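Local atomic coordinates of DNA polymerase III subunit beta (Pseudomonas aeruginosa, PDB entry 4TSZ), a protein that forms a sliding clamp that tethers DNA polymerases and other proteins to DNA and so makes replication processive. Residues 158-163 / 169-174; 29-34 / 48-53; 14-19 / 79-84. All coordinates share one frame; numbering follows the deposited sequence.

Contact 1. Residues 158-163 / 169-174; sequences GMLLEV and RSVATD
Glu162 and Arg169 run side by side, pointing the same way, across an antiparallel beta hairpin formed by strands 158-164 and 167-173 in the central domain of the clamp. As an opposed hydrogen-bonded pair they share one face of the sheet, and with CG anti to N in both (chi1 180° and 168°) the two chains run alongside each other. Their charged ends nevertheless do not form a salt bridge: Glu162 OE2 lies 4.1 Å from Arg169 NH1 and well out of the guanidinium plane. Each has firmer partners elsewhere. Glu162 OE1 is hydrogen-bonded by Gln194 and Tyr246, while the guanidinium of Arg169 binds Ser182 and Tyr246 and makes a salt bridge with Glu247.

On the same face, Leu160 and Val171 also lie alongside each other, with Leu160 CD2 3.9 Å from Val171 CG2 and Phe243 and Tyr246 packing against Leu160. The other face carries Leu161 and Ser170, a non-hydrogen-bonded pair in which Leu161 CD2 touches Ser170 CB at 4.0 Å. Ser170 OG bonds to Leu139 O. Met159 is extended through chi1 and chi2, which carries SD to 3.9 Å from Ser170 CB; the bend at chi3 (-67°) turns only the terminal methyl. Ile202 of helix 199-208 packs on both Met159 and Leu161.

Four backbone bonds tie the strands in two reciprocal pairs, Leu160 with Val171 and Glu162 with Arg169. At the open end of the hairpin Thr173 packs on a modified side chain of the bound peptide, so this end of strand 167-173 borders the peptide site. There the direct ladder gives way to a water that accepts from Thr173 N at 2.9 Å and lies 2.6 Å from Gly158 O, to which it probably donates.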
ATOM      1  N   GLY E 158      20.721 -10.249 -10.948  1.00 37.25           N
ATOM      2  CA  GLY E 158      21.542  -9.459 -10.054  1.00 36.76           C
ATOM      3  C   GLY E 158      22.268  -8.351 -10.770  1.00 40.57           C
ATOM      4  O   GLY E 158      21.991  -8.062 -11.944  1.00 40.31           O
ATOM      5  N   MET E 159      23.202  -7.723 -10.050  1.00 36.49           N
ATOM      6  CA  MET E 159      23.949  -6.578 -10.544  1.00 36.11           C
ATOM      7  C   MET E 159      25.432  -6.798 -10.544  1.00 40.74           C
ATOM      8  O   MET E 159      26.005  -7.227  -9.540  1.00 39.04           O
ATOM      9  CB  MET E 159      23.600  -5.343  -9.691  1.00 37.47           C
ATOM     10  CG  MET E 159      24.198  -4.027 -10.199  1.00 40.92           C
ATOM     11  SD  MET E 159      23.682  -2.645  -9.175  1.00 43.56           S
ATOM     12  CE  MET E 159      21.936  -2.611  -9.533  1.00 38.09           C
ATOM     13  N   LEU E 160      26.062  -6.454 -11.671  1.00 40.92           N
ATOM     14  CA  LEU E 160      27.511  -6.479 -11.786  1.00 42.73           C
ATOM     15  C   LEU E 160      28.042  -5.212 -11.109  1.00 49.97           C
ATOM     16  O   LEU E 160      27.511  -4.121 -11.331  1.00 50.96           O
ATOM     17  CB  LEU E 160      27.979  -6.522 -13.261  1.00 43.71           C
ATOM     18  CG  LEU E 160      29.507  -6.376 -13.494  1.00 49.47           C
ATOM     19  CD1 LEU E 160      30.256  -7.632 -13.081  1.00 50.65           C
ATOM     20  CD2 LEU E 160      29.825  -6.021 -14.924  1.00 50.48           C
ATOM     21  N   LEU E 161      29.035  -5.378 -10.237  1.00 48.22           N
ATOM     22  CA  LEU E 161      29.784  -4.296  -9.604  1.00 48.72           C
ATOM     23  C   LEU E 161      31.210  -4.540 -10.060  1.00 55.35           C
ATOM     24  O   LEU E 161      31.751  -5.630  -9.854  1.00 55.92           O
ATOM     25  CB  LEU E 161      29.661  -4.249  -8.068  1.00 47.74           C
ATOM     26  CG  LEU E 161      28.303  -3.884  -7.478  1.00 49.74           C
ATOM     27  CD1 LEU E 161      28.360  -3.858  -5.969  1.00 49.32           C
ATOM     28  CD2 LEU E 161      27.791  -2.541  -8.003  1.00 51.58           C
ATOM     29  N   GLU E 162      31.766  -3.574 -10.791  1.00 53.15           N
ATOM     30  CA  GLU E 162      33.079  -3.700 -11.399  1.00 54.16           C
ATOM     31  C   GLU E 162      34.024  -2.564 -11.021  1.00 60.08           C
ATOM     32  O   GLU E 162      33.646  -1.395 -11.090  1.00 58.66           O
ATOM     33  CB  GLU E 162      32.903  -3.797 -12.925  1.00 55.53           C
ATOM     34  CG  GLU E 162      34.170  -3.925 -13.743  1.00 65.50           C
ATOM     35  CD  GLU E 162      33.926  -3.646 -15.212  1.00 83.94           C
ATOM     36  OE1 GLU E 162      33.513  -4.581 -15.935  1.00 75.81           O
ATOM     37  OE2 GLU E 162      34.082  -2.476 -15.626  1.00 81.97           O
ATOM     38  N   VAL E 163      35.255  -2.918 -10.613  1.00 59.44           N
ATOM     39  CA  VAL E 163      36.304  -1.942 -10.324  1.00 61.40           C
ATOM     40  C   VAL E 163      37.330  -2.060 -11.445  1.00 68.05           C
ATOM     41  O   VAL E 163      37.804  -3.162 -11.728  1.00 68.72           O
ATOM     42  CB  VAL E 163      36.917  -1.948  -8.890  1.00 66.12           C
ATOM     43  CG1 VAL E 163      35.838  -1.979  -7.816  1.00 64.10           C
ATOM     44  CG2 VAL E 163      37.906  -3.085  -8.690  1.00 67.08           C
ATOM     45  N   ARG E 169      31.807   0.723 -11.295  1.00 50.94           N
ATOM     46  CA  ARG E 169      30.734   0.649 -12.264  1.00 48.55           C
ATOM     47  C   ARG E 169      29.713  -0.417 -11.909  1.00 51.58           C
ATOM     48  O   ARG E 169      30.080  -1.507 -11.473  1.00 51.40           O
ATOM     49  CB  ARG E 169      31.329   0.402 -13.667  1.00 46.60           C
ATOM     50  CG  ARG E 169      30.320   0.026 -14.756  1.00 50.35           C
ATOM     51  CD  ARG E 169      30.987  -0.264 -16.070  1.00 50.07           C
ATOM     52  NE  ARG E 169      31.538   0.951 -16.663  1.00 52.43           N
ATOM     53  CZ  ARG E 169      32.218   0.992 -17.803  1.00 64.87           C
ATOM     54  NH1 ARG E 169      32.423  -0.117 -18.502  1.00 52.23           N
ATOM     55  NH2 ARG E 169      32.675   2.145 -18.267  1.00 52.71           N
ATOM     56  N   SER E 170      28.431  -0.097 -12.121  1.00 47.09           N
ATOM     57  CA  SER E 170      27.329  -1.024 -11.948  1.00 45.63           C
ATOM     58  C   SER E 170      26.762  -1.336 -13.324  1.00 47.94           C
ATOM     59  O   SER E 170      26.666  -0.437 -14.160  1.00 46.64           O
ATOM     60  CB  SER E 170      26.256  -0.443 -11.034  1.00 48.23           C
ATOM     61  OG  SER E 170      25.759   0.793 -11.524  1.00 55.50           O
ATOM     62  N   VAL E 171      26.442  -2.618 -13.579  1.00 43.78           N
ATOM     63  CA  VAL E 171      25.822  -3.070 -14.832  1.00 43.48           C
ATOM     64  C   VAL E 171      24.672  -4.024 -14.472  1.00 46.91           C
ATOM     65  O   VAL E 171      24.853  -4.930 -13.657  1.00 46.56           O
ATOM     66  CB  VAL E 171      26.788  -3.690 -15.899  1.00 48.16           C
ATOM     67  CG1 VAL E 171      26.053  -3.941 -17.223  1.00 48.35           C
ATOM     68  CG2 VAL E 171      28.022  -2.820 -16.139  1.00 48.70           C
ATOM     69  N   ALA E 172      23.496  -3.798 -15.071  1.00 42.68           N
ATOM     70  CA  ALA E 172      22.305  -4.626 -14.906  1.00 41.85           C
ATOM     71  C   ALA E 172      21.678  -4.843 -16.285  1.00 44.92           C
ATOM     72  O   ALA E 172      21.621  -3.915 -17.092  1.00 44.91           O
ATOM     73  CB  ALA E 172      21.320  -3.955 -13.970  1.00 41.54           C
ATOM     74  N   THR E 173      21.242  -6.073 -16.563  1.00 40.99           N
ATOM     75  CA  THR E 173      20.616  -6.452 -17.834  1.00 40.43           C
ATOM     76  C   THR E 173      19.709  -7.671 -17.690  1.00 39.58           C
ATOM     77  O   THR E 173      19.938  -8.518 -16.830  1.00 36.41           O
ATOM     78  CB  THR E 173      21.662  -6.599 -18.974  1.00 48.48           C
ATOM     79  OG1 THR E 173      20.985  -6.803 -20.221  1.00 45.70           O
ATOM     80  CG2 THR E 173      22.685  -7.714 -18.716  1.00 45.96           C
ATOM     81  N   ASP E 174      18.683  -7.746 -18.539  1.00 36.43           N
ATOM     82  CA  ASP E 174      17.744  -8.866 -18.579  1.00 36.26           C
ATOM     83  C   ASP E 174      17.742  -9.532 -19.976  1.00 42.40           C
ATOM     84  O   ASP E 174      16.918 -10.397 -20.251  1.00 43.29           O
ATOM     85  CB  ASP E 174      16.331  -8.407 -18.138  1.00 35.96           C
ATOM     86  CG  ASP E 174      15.684  -7.313 -18.968  1.00 37.89           C
ATOM     87  OD1 ASP E 174      16.228  -6.972 -20.037  1.00 39.28           O
ATOM     88  OD2 ASP E 174      14.603  -6.861 -18.591  1.00 40.16           O
TER
HETATM   89  O   HOH W   1      21.668  -8.126 -14.556  1.00 34.14           O

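Contact 2. Residues 29-34 / 48-53; sequences PVLSNV and TDLEVE
Leu31 sets its CD2 methyl over one face of the flat Asp49-Leu50 peptide group, 4.3 Å from Asp49 C. The other flat group of the turn, the Asp49 carboxylate, has OD1 gripped by two backbone N-H groups: Glu51 N comes from above the carboxylate plane, and Val52 N meets it nearly along the C-O bond at 2.8 Å, with an almost straight N-H...O angle of 179°.

The side chains of Leu31 and Leu50 cross at about a right angle, both methyls of Leu31 meeting the branched end of Leu50, and the nearest pair is Leu31 CD1 with Leu50 CG at 3.9 Å. Leu31 does this from an unusual first torsion, chi1 -113°, away from the staggered positions. Pro118 adds a further contact to Leu50, and Phe117 packs on Thr48.

Polar contact between the segments runs through a water, which probably donates to Leu31 O at 2.7 Å and accepts from Thr48 N at 3.0 Å. Thr48 OG1 works in both directions, accepting from Leu50 N and donating to Val52 O at 2.8 Å.

The 3-10 turn 30-32, just before strand 33-39, is thus packed against the connection between strands 42-48 and 52-59 in the N-terminal clamp domain, a beta-hairpin turn in which an ST turn at Thr48 is followed directly by an Asx turn at Asp49.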
ATOM      1  N   PRO E  29      13.432 -23.073  11.309  1.00 63.94           N
ATOM      2  CA  PRO E  29      12.809 -22.169  12.299  1.00 61.80           C
ATOM      3  C   PRO E  29      13.706 -21.053  12.824  1.00 60.52           C
ATOM      4  O   PRO E  29      13.210 -19.954  13.071  1.00 58.35           O
ATOM      5  CB  PRO E  29      12.347 -23.114  13.421  1.00 64.32           C
ATOM      6  CG  PRO E  29      12.400 -24.485  12.846  1.00 69.95           C
ATOM      7  CD  PRO E  29      13.484 -24.460  11.814  1.00 65.94           C
ATOM      8  N   VAL E  30      15.022 -21.329  12.973  1.00 55.62           N
ATOM      9  CA  VAL E  30      16.014 -20.360  13.458  1.00 54.60           C
ATOM     10  C   VAL E  30      16.144 -19.123  12.537  1.00 55.70           C
ATOM     11  O   VAL E  30      16.465 -18.042  13.019  1.00 55.05           O
ATOM     12  CB  VAL E  30      17.365 -21.032  13.825  1.00 59.28           C
ATOM     13  CG1 VAL E  30      18.245 -21.249  12.598  1.00 59.17           C
ATOM     14  CG2 VAL E  30      18.104 -20.242  14.909  1.00 59.33           C
ATOM     15  N   LEU E  31      15.831 -19.285  11.233  1.00 51.65           N
ATOM     16  CA  LEU E  31      15.855 -18.233  10.211  1.00 51.49           C
ATOM     17  C   LEU E  31      14.864 -17.104  10.480  1.00 52.04           C
ATOM     18  O   LEU E  31      15.061 -15.997   9.987  1.00 52.40           O
ATOM     19  CB  LEU E  31      15.601 -18.850   8.825  1.00 52.53           C
ATOM     20  CG  LEU E  31      16.780 -18.813   7.844  1.00 59.66           C
ATOM     21  CD1 LEU E  31      17.899 -19.765   8.277  1.00 61.17           C
ATOM     22  CD2 LEU E  31      16.321 -19.168   6.441  1.00 63.61           C
ATOM     23  N   SER E  32      13.799 -17.386  11.269  1.00 46.12           N
ATOM     24  CA  SER E  32      12.779 -16.415  11.670  1.00 44.02           C
ATOM     25  C   SER E  32      13.257 -15.608  12.879  1.00 46.02           C
ATOM     26  O   SER E  32      12.609 -14.636  13.269  1.00 45.71           O
ATOM     27  CB  SER E  32      11.479 -17.133  12.030  1.00 45.82           C
ATOM     28  OG  SER E  32      10.876 -17.701  10.882  1.00 54.13           O
ATOM     29  N   ASN E  33      14.379 -16.040  13.485  1.00 42.07           N
ATOM     30  CA  ASN E  33      14.939 -15.448  14.687  1.00 41.25           C
ATOM     31  C   ASN E  33      16.080 -14.470  14.473  1.00 44.40           C
ATOM     32  O   ASN E  33      16.808 -14.545  13.475  1.00 44.18           O
ATOM     33  CB  ASN E  33      15.342 -16.550  15.681  1.00 38.61           C
ATOM     34  CG  ASN E  33      14.182 -17.278  16.325  1.00 45.76           C
ATOM     35  OD1 ASN E  33      13.037 -17.171  15.901  1.00 37.32           O
ATOM     36  ND2 ASN E  33      14.450 -18.016  17.393  1.00 32.98           N
ATOM     37  N   VAL E  34      16.221 -13.537  15.434  1.00 39.11           N
ATOM     38  CA  VAL E  34      17.320 -12.595  15.511  1.00 38.26           C
ATOM     39  C   VAL E  34      18.329 -13.181  16.505  1.00 41.18           C
ATOM     40  O   VAL E  34      17.939 -13.614  17.593  1.00 40.32           O
ATOM     41  CB  VAL E  34      16.897 -11.123  15.853  1.00 41.33           C
ATOM     42  CG1 VAL E  34      16.061 -11.035  17.123  1.00 40.76           C
ATOM     43  CG2 VAL E  34      18.111 -10.210  15.957  1.00 41.43           C
ATOM     44  N   THR E  48      19.391 -13.084   9.105  1.00 44.37           N
ATOM     45  CA  THR E  48      19.824 -13.720   7.857  1.00 43.74           C
ATOM     46  C   THR E  48      18.698 -14.470   7.149  1.00 47.95           C
ATOM     47  O   THR E  48      17.730 -14.894   7.791  1.00 48.42           O
ATOM     48  CB  THR E  48      21.069 -14.626   8.091  1.00 49.74           C
ATOM     49  OG1 THR E  48      21.638 -14.961   6.826  1.00 52.29           O
ATOM     50  CG2 THR E  48      20.754 -15.912   8.868  1.00 47.00           C
ATOM     51  N   ASP E  49      18.849 -14.659   5.834  1.00 44.58           N
ATOM     52  CA  ASP E  49      17.948 -15.456   4.993  1.00 44.30           C
ATOM     53  C   ASP E  49      18.814 -16.482   4.238  1.00 49.91           C
ATOM     54  O   ASP E  49      18.350 -17.110   3.285  1.00 50.21           O
ATOM     55  CB  ASP E  49      17.117 -14.562   4.031  1.00 44.66           C
ATOM     56  CG  ASP E  49      17.889 -13.870   2.909  1.00 47.84           C
ATOM     57  OD1 ASP E  49      19.131 -13.920   2.926  1.00 49.22           O
ATOM     58  OD2 ASP E  49      17.244 -13.260   2.028  1.00 49.78           O
ATOM     59  N   LEU E  50      20.092 -16.619   4.682  1.00 47.16           N
ATOM     60  CA  LEU E  50      21.169 -17.459   4.138  1.00 47.86           C
ATOM     61  C   LEU E  50      21.875 -16.868   2.895  1.00 54.09           C
ATOM     62  O   LEU E  50      22.974 -17.318   2.561  1.00 55.29           O
ATOM     63  CB  LEU E  50      20.763 -18.932   3.924  1.00 48.29           C
ATOM     64  CG  LEU E  50      20.240 -19.693   5.147  1.00 53.23           C
ATOM     65  CD1 LEU E  50      19.440 -20.903   4.720  1.00 53.53           C
ATOM     66  CD2 LEU E  50      21.370 -20.119   6.060  1.00 56.27           C
ATOM     67  N   GLU E  51      21.253 -15.862   2.223  1.00 50.58           N
ATOM     68  CA  GLU E  51      21.812 -15.149   1.063  1.00 50.84           C
ATOM     69  C   GLU E  51      22.517 -13.903   1.592  1.00 53.88           C
ATOM     70  O   GLU E  51      23.686 -13.664   1.282  1.00 53.24           O
ATOM     71  CB  GLU E  51      20.702 -14.786   0.035  1.00 51.86           C
ATOM     72  CG  GLU E  51      21.179 -13.986  -1.181  1.00 69.00           C
ATOM     73  CD  GLU E  51      20.150 -13.124  -1.908  1.00 87.00           C
ATOM     74  OE1 GLU E  51      20.201 -11.883  -1.745  1.00 54.93           O
ATOM     75  OE2 GLU E  51      19.324 -13.677  -2.674  1.00 78.70           O
ATOM     76  N   VAL E  52      21.785 -13.122   2.403  1.00 50.53           N
ATOM     77  CA  VAL E  52      22.267 -11.905   3.035  1.00 50.69           C
ATOM     78  C   VAL E  52      22.274 -12.063   4.549  1.00 52.06           C
ATOM     79  O   VAL E  52      21.462 -12.799   5.107  1.00 50.55           O
ATOM     80  CB  VAL E  52      21.552 -10.588   2.575  1.00 55.01           C
ATOM     81  CG1 VAL E  52      21.548 -10.445   1.056  1.00 54.99           C
ATOM     82  CG2 VAL E  52      20.137 -10.476   3.135  1.00 54.58           C
ATOM     83  N   GLU E  53      23.209 -11.373   5.202  1.00 48.46           N
ATOM     84  CA  GLU E  53      23.330 -11.322   6.649  1.00 47.24           C
ATOM     85  C   GLU E  53      23.471  -9.860   7.046  1.00 49.75           C
ATOM     86  O   GLU E  53      24.307  -9.141   6.493  1.00 49.76           O
ATOM     87  CB  GLU E  53      24.528 -12.145   7.149  1.00 48.87           C
ATOM     88  CG  GLU E  53      24.620 -12.178   8.660  1.00 55.47           C
ATOM     89  CD  GLU E  53      25.926 -12.716   9.200  1.00 74.81           C
ATOM     90  OE1 GLU E  53      25.941 -13.872   9.680  1.00 82.17           O
ATOM     91  OE2 GLU E  53      26.935 -11.977   9.147  1.00 64.11           O
TER
HETATM   92  O   HOH W   2      17.389 -14.720  10.585  1.00 37.09           O

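Contact 3. Residues 14-19 / 79-84; sequences PLQLVA and ICKSLP
Gln16 OE1 is approached by the end of the Lys81 chain, lying 3.3 Å from Lys81 CE and 3.5 Å from Lys81 NZ. The two long side chains cross at about a right angle. Gln16 stays extended beyond CG, whereas the turn of Lys81 at chi3 (-78°) swings CE and NZ to the amide oxygen. The polarised CE methylene and the nearby ammonium group probably both favour this oxygen electrostatically.

One residue back along each helix, Leu15 and Cys80 point toward each other. Leu15 CD2 meets Cys80 CB at 4.1 Å, while the CA atoms of the two residues remain 8.7 Å apart. Helices 8-19 and 73-82 are the helix pair of the N-terminal clamp domain, and in sliding clamps such helices line the central channel through which DNA passes. Leu11 and Leu12 extend the apolar seam on Cys80, as do Leu76 and Met77 on Leu15.

The C-terminal end of helix 73-82 takes part in the dimer interface: Ile274 of the second subunit packs on Ile79 and Ser82, and Ser82 O accepts a hydrogen bond from Arg271 NH1 of that subunit.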
ATOM      1  N   PRO E  14      18.670  -0.909  15.407  1.00 50.97           N
ATOM      2  CA  PRO E  14      19.258  -2.108  14.780  1.00 50.57           C
ATOM      3  C   PRO E  14      18.281  -3.266  14.594  1.00 54.41           C
ATOM      4  O   PRO E  14      18.398  -4.002  13.614  1.00 53.74           O
ATOM      5  CB  PRO E  14      20.387  -2.486  15.745  1.00 53.27           C
ATOM      6  CG  PRO E  14      19.985  -1.923  17.044  1.00 57.51           C
ATOM      7  CD  PRO E  14      19.293  -0.649  16.723  1.00 53.12           C
ATOM      8  N   LEU E  15      17.308  -3.414  15.520  1.00 52.22           N
ATOM      9  CA  LEU E  15      16.289  -4.467  15.459  1.00 51.71           C
ATOM     10  C   LEU E  15      15.437  -4.338  14.197  1.00 54.16           C
ATOM     11  O   LEU E  15      15.229  -5.340  13.524  1.00 53.18           O
ATOM     12  CB  LEU E  15      15.428  -4.461  16.739  1.00 52.35           C
ATOM     13  CG  LEU E  15      14.488  -5.625  17.039  1.00 56.32           C
ATOM     14  CD1 LEU E  15      15.142  -6.998  16.784  1.00 56.22           C
ATOM     15  CD2 LEU E  15      14.014  -5.536  18.472  1.00 58.98           C
ATOM     16  N   GLN E  16      15.014  -3.107  13.839  1.00 51.43           N
ATOM     17  CA  GLN E  16      14.221  -2.861  12.624  1.00 51.01           C
ATOM     18  C   GLN E  16      15.015  -3.170  11.361  1.00 56.05           C
ATOM     19  O   GLN E  16      14.468  -3.758  10.428  1.00 54.26           O
ATOM     20  CB  GLN E  16      13.688  -1.420  12.576  1.00 52.80           C
ATOM     21  CG  GLN E  16      12.506  -1.160  13.504  1.00 58.34           C
ATOM     22  CD  GLN E  16      12.014   0.273  13.464  1.00 67.89           C
ATOM     23  OE1 GLN E  16      10.813   0.534  13.462  1.00 64.96           O
ATOM     24  NE2 GLN E  16      12.920   1.240  13.462  1.00 51.82           N
ATOM     25  N   LEU E  17      16.310  -2.798  11.340  1.00 56.40           N
ATOM     26  CA  LEU E  17      17.181  -3.051  10.187  1.00 56.75           C
ATOM     27  C   LEU E  17      17.347  -4.542   9.940  1.00 58.55           C
ATOM     28  O   LEU E  17      17.087  -5.023   8.834  1.00 57.37           O
ATOM     29  CB  LEU E  17      18.557  -2.382  10.358  1.00 58.20           C
ATOM     30  CG  LEU E  17      18.615  -0.860  10.266  1.00 64.37           C
ATOM     31  CD1 LEU E  17      20.028  -0.386  10.318  1.00 64.96           C
ATOM     32  CD2 LEU E  17      17.963  -0.335   8.987  1.00 69.08           C
ATOM     33  N   VAL E  18      17.733  -5.266  10.999  1.00 54.61           N
ATOM     34  CA  VAL E  18      17.970  -6.706  11.034  1.00 53.65           C
ATOM     35  C   VAL E  18      16.716  -7.525  10.699  1.00 56.36           C
ATOM     36  O   VAL E  18      16.809  -8.471   9.920  1.00 55.14           O
ATOM     37  CB  VAL E  18      18.648  -7.070  12.390  1.00 57.89           C
ATOM     38  CG1 VAL E  18      18.353  -8.483  12.840  1.00 57.16           C
ATOM     39  CG2 VAL E  18      20.145  -6.810  12.338  1.00 58.62           C
ATOM     40  N   ALA E  19      15.543  -7.135  11.248  1.00 53.77           N
ATOM     41  CA  ALA E  19      14.262  -7.812  11.008  1.00 53.14           C
ATOM     42  C   ALA E  19      13.826  -7.731   9.543  1.00 57.82           C
ATOM     43  O   ALA E  19      13.120  -8.620   9.071  1.00 57.55           O
ATOM     44  CB  ALA E  19      13.182  -7.244  11.915  1.00 53.82           C
ATOM     45  N   ILE E  79       7.152  -5.832  19.859  1.00 40.29           N
ATOM     46  CA  ILE E  79       7.087  -5.549  21.295  1.00 40.00           C
ATOM     47  C   ILE E  79       7.833  -4.230  21.550  1.00 46.00           C
ATOM     48  O   ILE E  79       7.268  -3.323  22.161  1.00 46.16           O
ATOM     49  CB  ILE E  79       7.628  -6.741  22.131  1.00 42.27           C
ATOM     50  CG1 ILE E  79       6.605  -7.892  22.183  1.00 42.79           C
ATOM     51  CG2 ILE E  79       8.054  -6.300  23.540  1.00 42.58           C
ATOM     52  CD1 ILE E  79       7.209  -9.260  22.440  1.00 46.19           C
ATOM     53  N   CYS E  80       9.065  -4.111  21.018  1.00 43.73           N
ATOM     54  CA  CYS E  80       9.910  -2.919  21.132  1.00 45.40           C
ATOM     55  C   CYS E  80       9.189  -1.664  20.598  1.00 47.61           C
ATOM     56  O   CYS E  80       9.092  -0.672  21.324  1.00 47.85           O
ATOM     57  CB  CYS E  80      11.260  -3.146  20.448  1.00 46.63           C
ATOM     58  SG  CYS E  80      12.538  -1.947  20.913  1.00 52.85           S
ATOM     59  N   LYS E  81       8.613  -1.740  19.374  1.00 42.80           N
ATOM     60  CA  LYS E  81       7.872  -0.640  18.746  1.00 42.83           C
ATOM     61  C   LYS E  81       6.623  -0.218  19.565  1.00 46.47           C
ATOM     62  O   LYS E  81       6.332   0.977  19.676  1.00 46.74           O
ATOM     63  CB  LYS E  81       7.438  -1.031  17.323  1.00 45.10           C
ATOM     64  CG  LYS E  81       7.937  -0.089  16.235  1.00 63.72           C
ATOM     65  CD  LYS E  81       7.581  -0.575  14.825  1.00 74.43           C
ATOM     66  CE  LYS E  81       8.477  -1.686  14.308  1.00 80.49           C
ATOM     67  NZ  LYS E  81       8.323  -1.890  12.844  1.00 84.82           N
ATOM     68  N   SER E  82       5.910  -1.196  20.143  1.00 41.18           N
ATOM     69  CA  SER E  82       4.692  -0.980  20.927  1.00 41.88           C
ATOM     70  C   SER E  82       4.929  -0.413  22.336  1.00 46.03           C
ATOM     71  O   SER E  82       3.988   0.083  22.961  1.00 45.46           O
ATOM     72  CB  SER E  82       3.884  -2.272  21.007  1.00 44.55           C
ATOM     73  OG  SER E  82       4.584  -3.234  21.777  1.00 50.35           O
ATOM     74  N   LEU E  83       6.167  -0.503  22.846  1.00 43.71           N
ATOM     75  CA  LEU E  83       6.505   0.001  24.176  1.00 44.79           C
ATOM     76  C   LEU E  83       6.488   1.534  24.234  1.00 49.57           C
ATOM     77  O   LEU E  83       6.693   2.167  23.195  1.00 48.44           O
ATOM     78  CB  LEU E  83       7.859  -0.556  24.638  1.00 45.16           C
ATOM     79  CG  LEU E  83       7.835  -2.001  25.143  1.00 50.00           C
ATOM     80  CD1 LEU E  83       9.229  -2.530  25.318  1.00 50.19           C
ATOM     81  CD2 LEU E  83       7.038  -2.133  26.433  1.00 52.32           C
ATOM     82  N   PRO E  84       6.204   2.162  25.407  1.00 48.97           N
ATOM     83  CA  PRO E  84       6.170   3.639  25.455  1.00 50.58           C
ATOM     84  C   PRO E  84       7.513   4.258  25.087  1.00 57.70           C
ATOM     85  O   PRO E  84       8.559   3.694  25.415  1.00 57.12           O
ATOM     86  CB  PRO E  84       5.800   3.953  26.910  1.00 53.45           C
ATOM     87  CG  PRO E  84       5.250   2.695  27.463  1.00 57.26           C
ATOM     88  CD  PRO E  84       5.929   1.579  26.738  1.00 51.05           C
TER

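Along the chain, contact 2 is nested in the loop closed by contact 3, and both are complete before contact 1 begins. Contacts 2 and 3 share the N-terminal domain, with centres about 17 Å apart, and they meet directly where Val34 of strand 33-39 packs on Leu15 and Val18 of helix 8-19. Contact 1 belongs to the central domain, its centre about 26 Å from that of contact 2 and 33 Å from that of contact 3. Its hairpin lies in a different eight-stranded sheet, one shared with the C-terminal domain. Contact 1 thus lies in the domain whose strand end borders the bound peptide, while contact 3 reaches the subunit interface that closes the ring.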